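Local coordinates for protein ferric enterobactin receptor PIRA (Pseudomonas aeruginosa, PDB 5FP2) that probably takes up ferric enterobactin and siderophore-drug conjugates across the outer membrane as a TonB-dependent receptor, at residues Ala198-Ser212 with Gly234-Gln247. Sequence-based numbering, arbitrary orientation.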
loop_
_atom_site.group_PDB
_atom_site.type_symbol
_atom_site.label_atom_id
_atom_site.label_comp_id
_atom_site.label_asym_id
_atom_site.label_seq_id
_atom_site.Cartn_x
_atom_site.Cartn_y
_atom_site.Cartn_z
ATOM N N ALA A 198 -23.672 -18.192 -12.234
ATOM C CA ALA A 198 -22.994 -17.072 -12.866
ATOM C C ALA A 198 -22.703 -15.925 -11.910
ATOM O O ALA A 198 -21.902 -15.053 -12.230
ATOM C CB ALA A 198 -23.821 -16.565 -14.030
ATOM N N LEU A 199 -23.399 -15.873 -10.778
ATOM C CA LEU A 199 -23.202 -14.786 -9.812
ATOM C C LEU A 199 -22.556 -15.263 -8.512
ATOM O O LEU A 199 -22.831 -16.363 -8.012
ATOM C CB LEU A 199 -24.515 -14.058 -9.506
ATOM C CG LEU A 199 -25.180 -13.185 -10.591
ATOM C CD1 LEU A 199 -26.488 -12.624 -10.062
ATOM C CD2 LEU A 199 -24.255 -12.045 -11.005
ATOM N N SER A 200 -21.616 -14.444 -8.042
ATOM C CA SER A 200 -20.961 -14.597 -6.746
ATOM C C SER A 200 -20.868 -13.240 -6.065
ATOM O O SER A 200 -20.752 -12.195 -6.714
ATOM C CB SER A 200 -19.546 -15.128 -6.926
ATOM O OG SER A 200 -19.496 -16.224 -7.815
ATOM N N PHE A 201 -20.838 -13.271 -4.745
ATOM C CA PHE A 201 -20.721 -12.047 -3.974
ATOM C C PHE A 201 -19.609 -12.156 -2.936
ATOM O O PHE A 201 -19.185 -13.258 -2.576
ATOM C CB PHE A 201 -22.052 -11.748 -3.278
ATOM C CG PHE A 201 -22.276 -12.567 -2.040
ATOM C CD1 PHE A 201 -22.588 -13.920 -2.141
ATOM C CD2 PHE A 201 -22.168 -11.994 -0.785
ATOM C CE1 PHE A 201 -22.807 -14.680 -1.008
ATOM C CE2 PHE A 201 -22.422 -12.737 0.349
ATOM C CZ PHE A 201 -22.718 -14.087 0.242
ATOM N N ARG A 202 -19.197 -11.002 -2.415
ATOM C CA ARG A 202 -18.373 -10.937 -1.202
ATOM C C ARG A 202 -18.540 -9.617 -0.461
ATOM O O ARG A 202 -18.206 -8.559 -1.001
ATOM C CB ARG A 202 -16.917 -11.063 -1.576
ATOM C CG ARG A 202 -15.991 -10.818 -0.404
ATOM C CD ARG A 202 -14.825 -9.900 -0.783
ATOM N NE ARG A 202 -15.323 -8.561 -1.116
ATOM C CZ ARG A 202 -14.724 -7.706 -1.950
ATOM N NH1 ARG A 202 -13.575 -8.015 -2.567
ATOM N NH2 ARG A 202 -15.324 -6.539 -2.205
ATOM N N ALA A 203 -18.999 -9.680 0.789
ATOM C CA ALA A 203 -19.105 -8.488 1.636
ATOM C C ALA A 203 -18.114 -8.529 2.798
ATOM O O ALA A 203 -17.924 -9.584 3.406
ATOM C CB ALA A 203 -20.514 -8.345 2.160
ATOM N N TYR A 204 -17.503 -7.380 3.099
ATOM C CA TYR A 204 -16.664 -7.206 4.296
ATOM C C TYR A 204 -16.781 -5.818 4.921
ATOM O O TYR A 204 -17.167 -4.839 4.271
ATOM C CB TYR A 204 -15.208 -7.465 3.969
ATOM C CG TYR A 204 -14.569 -6.417 3.084
ATOM C CD1 TYR A 204 -14.402 -5.121 3.527
ATOM C CD2 TYR A 204 -14.018 -6.759 1.855
ATOM C CE1 TYR A 204 -13.752 -4.178 2.752
ATOM C CE2 TYR A 204 -13.426 -5.813 1.039
ATOM C CZ TYR A 204 -13.272 -4.523 1.503
ATOM O OH TYR A 204 -12.650 -3.563 0.730
ATOM N N GLY A 205 -16.546 -5.746 6.223
ATOM C CA GLY A 205 -16.943 -4.553 6.955
ATOM C C GLY A 205 -16.367 -4.590 8.339
ATOM O O GLY A 205 -15.733 -5.598 8.721
ATOM N N SER A 206 -16.345 -3.431 8.989
ATOM C CA SER A 206 -15.530 -3.285 10.188
ATOM C C SER A 206 -16.004 -2.116 11.036
ATOM O O SER A 206 -16.539 -1.125 10.534
ATOM C CB SER A 206 -14.043 -3.136 9.836
ATOM O OG SER A 206 -13.740 -1.807 9.439
ATOM N N ALA A 207 -15.784 -2.249 12.331
ATOM C CA ALA A 207 -16.154 -1.225 13.284
ATOM C C ALA A 207 -15.061 -1.145 14.344
ATOM O O ALA A 207 -14.554 -2.170 14.796
ATOM C CB ALA A 207 -17.494 -1.573 13.911
ATOM N N ASN A 208 -14.651 0.076 14.670
ATOM C CA ASN A 208 -13.342 0.337 15.273
ATOM C C ASN A 208 -13.446 1.495 16.240
ATOM O O ASN A 208 -13.856 2.587 15.872
ATOM C CB ASN A 208 -12.342 0.704 14.191
ATOM C CG ASN A 208 -12.003 -0.470 13.296
ATOM O OD1 ASN A 208 -12.638 -1.529 13.358
ATOM N ND2 ASN A 208 -10.948 -0.307 12.492
ATOM N N LYS A 209 -13.121 1.259 17.495
ATOM C CA LYS A 209 -13.350 2.265 18.514
ATOM C C LYS A 209 -12.027 2.437 19.234
ATOM O O LYS A 209 -11.286 1.467 19.386
ATOM C CB LYS A 209 -14.452 1.788 19.451
ATOM C CG LYS A 209 -14.984 2.829 20.421
ATOM C CD LYS A 209 -16.454 2.568 20.760
ATOM C CE LYS A 209 -17.303 2.324 19.503
ATOM N NZ LYS A 209 -18.743 2.705 19.617
ATOM N N THR A 210 -11.611 3.685 19.418
ATOM C CA THR A 210 -10.311 3.955 20.013
ATOM C C THR A 210 -10.393 5.111 20.984
ATOM O O THR A 210 -10.532 6.263 20.573
ATOM C CB THR A 210 -9.257 4.279 18.951
ATOM O OG1 THR A 210 -9.211 3.218 17.986
ATOM C CG2 THR A 210 -7.894 4.447 19.618
ATOM N N ASP A 211 -10.319 4.784 22.269
ATOM C CA ASP A 211 -10.593 5.750 23.318
ATOM C C ASP A 211 -9.575 6.868 23.254
ATOM O O ASP A 211 -8.516 6.701 22.667
ATOM C CB ASP A 211 -10.624 5.061 24.677
ATOM C CG ASP A 211 -11.775 4.055 24.776
ATOM O OD1 ASP A 211 -11.808 3.106 23.954
ATOM O OD2 ASP A 211 -12.745 4.315 25.529
ATOM N N SER A 212 -9.976 8.063 23.664
ATOM C CA SER A 212 -9.037 9.171 23.728
ATOM C C SER A 212 -8.165 9.009 24.968
ATOM O O SER A 212 -8.674 8.950 26.092
ATOM C CB SER A 212 -9.778 10.506 23.790
ATOM O OG SER A 212 -11.174 10.318 23.654
ATOM N N GLY A 234 -13.550 9.392 22.303
ATOM C CA GLY A 234 -12.595 8.729 21.415
ATOM C C GLY A 234 -12.876 8.903 19.929
ATOM O O GLY A 234 -13.393 9.939 19.500
ATOM N N VAL A 235 -12.499 7.894 19.140
ATOM C CA VAL A 235 -12.620 7.946 17.680
ATOM C C VAL A 235 -13.255 6.662 17.149
ATOM O O VAL A 235 -12.925 5.565 17.589
ATOM C CB VAL A 235 -11.232 8.129 17.033
ATOM C CG1 VAL A 235 -11.355 8.180 15.516
ATOM C CG2 VAL A 235 -10.565 9.389 17.565
ATOM N N ARG A 236 -14.164 6.791 16.196
ATOM C CA ARG A 236 -14.865 5.625 15.682
ATOM C C ARG A 236 -14.572 5.490 14.192
ATOM O O ARG A 236 -14.288 6.479 13.523
ATOM C CB ARG A 236 -16.370 5.767 15.954
ATOM C CG ARG A 236 -16.749 5.564 17.416
ATOM C CD ARG A 236 -17.954 6.404 17.834
ATOM N NE ARG A 236 -17.594 7.757 18.281
ATOM C CZ ARG A 236 -17.847 8.266 19.494
ATOM N NH1 ARG A 236 -18.454 7.541 20.430
ATOM N NH2 ARG A 236 -17.478 9.512 19.785
ATOM N N ASN A 237 -14.538 4.257 13.701
ATOM C CA ASN A 237 -14.638 3.994 12.263
ATOM C C ASN A 237 -15.607 2.880 11.950
ATOM O O ASN A 237 -15.611 1.838 12.590
ATOM C CB ASN A 237 -13.294 3.596 11.652
ATOM C CG ASN A 237 -12.203 4.570 11.978
ATOM O OD1 ASN A 237 -12.046 5.592 11.307
ATOM N ND2 ASN A 237 -11.455 4.277 13.039
ATOM N N ARG A 238 -16.332 3.056 10.862
ATOM C CA ARG A 238 -17.143 1.988 10.326
ATOM C C ARG A 238 -16.950 1.990 8.822
ATOM O O ARG A 238 -16.883 3.052 8.192
ATOM C CB ARG A 238 -18.619 2.207 10.710
ATOM C CG ARG A 238 -19.400 0.911 10.897
ATOM C CD ARG A 238 -20.523 1.050 11.905
ATOM N NE ARG A 238 -20.268 2.084 12.903
ATOM C CZ ARG A 238 -20.912 3.252 12.963
ATOM N NH1 ARG A 238 -21.854 3.583 12.069
ATOM N NH2 ARG A 238 -20.616 4.104 13.939
ATOM N N ASP A 239 -16.785 0.807 8.253
ATOM C CA ASP A 239 -16.762 0.699 6.816
ATOM C C ASP A 239 -17.451 -0.572 6.400
ATOM O O ASP A 239 -17.495 -1.545 7.155
ATOM C CB ASP A 239 -15.325 0.753 6.278
ATOM C CG ASP A 239 -14.501 -0.467 6.645
ATOM O OD1 ASP A 239 -15.091 -1.576 6.728
ATOM O OD2 ASP A 239 -13.257 -0.320 6.789
ATOM N N LEU A 240 -18.042 -0.530 5.215
ATOM C CA LEU A 240 -18.561 -1.720 4.565
ATOM C C LEU A 240 -18.316 -1.613 3.057
ATOM O O LEU A 240 -18.332 -0.514 2.483
ATOM C CB LEU A 240 -20.052 -1.844 4.857
ATOM C CG LEU A 240 -20.618 -3.262 4.953
ATOM C CD1 LEU A 240 -22.060 -3.260 5.473
ATOM C CD2 LEU A 240 -20.534 -3.930 3.585
ATOM N N SER A 241 -18.012 -2.741 2.423
ATOM C CA SER A 241 -17.863 -2.773 0.975
ATOM C C SER A 241 -18.430 -4.072 0.439
ATOM O O SER A 241 -18.187 -5.128 1.020
ATOM C CB SER A 241 -16.398 -2.677 0.573
ATOM O OG SER A 241 -16.294 -2.648 -0.849
ATOM N N GLY A 242 -19.226 -3.981 -0.635
ATOM C CA GLY A 242 -19.823 -5.162 -1.250
ATOM C C GLY A 242 -19.374 -5.369 -2.676
ATOM O O GLY A 242 -19.160 -4.408 -3.417
ATOM N N MET A 243 -19.263 -6.630 -3.076
ATOM C CA MET A 243 -18.924 -6.933 -4.459
ATOM C C MET A 243 -19.848 -7.987 -5.028
ATOM O O MET A 243 -20.012 -9.057 -4.454
ATOM C CB MET A 243 -17.473 -7.427 -4.613
ATOM C CG MET A 243 -17.100 -7.764 -6.054
ATOM S SD MET A 243 -15.313 -7.864 -6.319
ATOM C CE MET A 243 -14.972 -9.478 -5.588
ATOM N N LEU A 244 -20.327 -7.718 -6.234
ATOM C CA LEU A 244 -21.149 -8.645 -6.976
ATOM C C LEU A 244 -20.336 -9.047 -8.175
ATOM O O LEU A 244 -19.777 -8.193 -8.874
ATOM C CB LEU A 244 -22.416 -7.919 -7.437
ATOM C CG LEU A 244 -23.593 -8.721 -7.978
ATOM C CD1 LEU A 244 -23.805 -10.063 -7.291
ATOM C CD2 LEU A 244 -24.825 -7.853 -7.812
ATOM N N SER A 245 -20.160 -10.345 -8.363
ATOM C CA SER A 245 -19.310 -10.794 -9.451
ATOM C C SER A 245 -20.098 -11.601 -10.476
ATOM O O SER A 245 -20.798 -12.551 -10.125
ATOM C CB SER A 245 -18.158 -11.621 -8.918
ATOM O OG SER A 245 -17.332 -11.960 -10.002
ATOM N N TRP A 246 -19.964 -11.247 -11.747
ATOM C CA TRP A 246 -20.752 -11.898 -12.777
ATOM C C TRP A 246 -19.862 -12.571 -13.827
ATOM O O TRP A 246 -19.137 -11.910 -14.575
ATOM C CB TRP A 246 -21.724 -10.888 -13.406
ATOM C CG TRP A 246 -22.439 -11.394 -14.630
ATOM C CD1 TRP A 246 -22.702 -12.694 -14.960
ATOM C CD2 TRP A 246 -23.017 -10.593 -15.663
ATOM N NE1 TRP A 246 -23.312 -12.749 -16.179
ATOM C CE2 TRP A 246 -23.564 -11.471 -16.609
ATOM C CE3 TRP A 246 -23.103 -9.217 -15.888
ATOM C CZ2 TRP A 246 -24.191 -11.018 -17.765
ATOM C CZ3 TRP A 246 -23.715 -8.770 -17.032
ATOM C CH2 TRP A 246 -24.241 -9.668 -17.966
ATOM N N GLN A 247 -19.959 -13.894 -13.899
ATOM C CA GLN A 247 -19.241 -14.656 -14.900
ATOM C C GLN A 247 -20.032 -14.746 -16.181
ATOM O O GLN A 247 -20.861 -15.636 -16.346
ATOM C CB GLN A 247 -18.930 -16.063 -14.401
ATOM C CG GLN A 247 -17.798 -16.730 -15.170
ATOM C CD GLN A 247 -16.698 -17.186 -14.254
ATOM O OE1 GLN A 247 -16.873 -18.106 -13.451
ATOM N NE2 GLN A 247 -15.560 -16.511 -14.335
#
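Between Tyr-204 and Ser-241 the backbones bond in both directions: Tyr-204 N gives to Ser-241 O over 3.1 Å, and Ser-241 N returns the bond to Tyr-204 O. Such reciprocal pairs recur at every second residue, from Ser-200 with Ser-245 to Thr-210 with Val-235, although the bond from Asn-208 N to Asn-237 O is weak. Ser-206 and Asp-239 add a weak side-chain bond to theirs, OG lying 3.0 Å from OD1. This regular ladder is how a transmembrane beta-barrel satisfies its backbone polar groups. Here it joins neighbouring strands 199-210 and 235-247, which run antiparallel at 162° in the 22-stranded barrel of a TonB-dependent receptor. Strand 184-194 continues the sheet beyond Phe-201 and Ala-203, and strand 252-264 lies past Ser-245, whose OG bonds to Asp-255. The face carrying Arg-202, Tyr-204 and Met-243 meets Arg-160, Pro-161 and Glu-130. There Arg-202 reaches across Met-243 because its chain sets out with CG opposite the backbone N (chi1 172°) and then bends at chi2 and chi3. Met-243 CB lies over one face of the guanidinium, and Tyr-204 CE2 stands over the opposite face, above its centre. Ser-241 CB makes an off-centre CH-pi contact with the tyrosine ring, 4.1 Å from its centroid. On the other face Leu-199 CD2 meets Trp-246 CB at 3.7 Å and, more loosely, Leu-244 CD1.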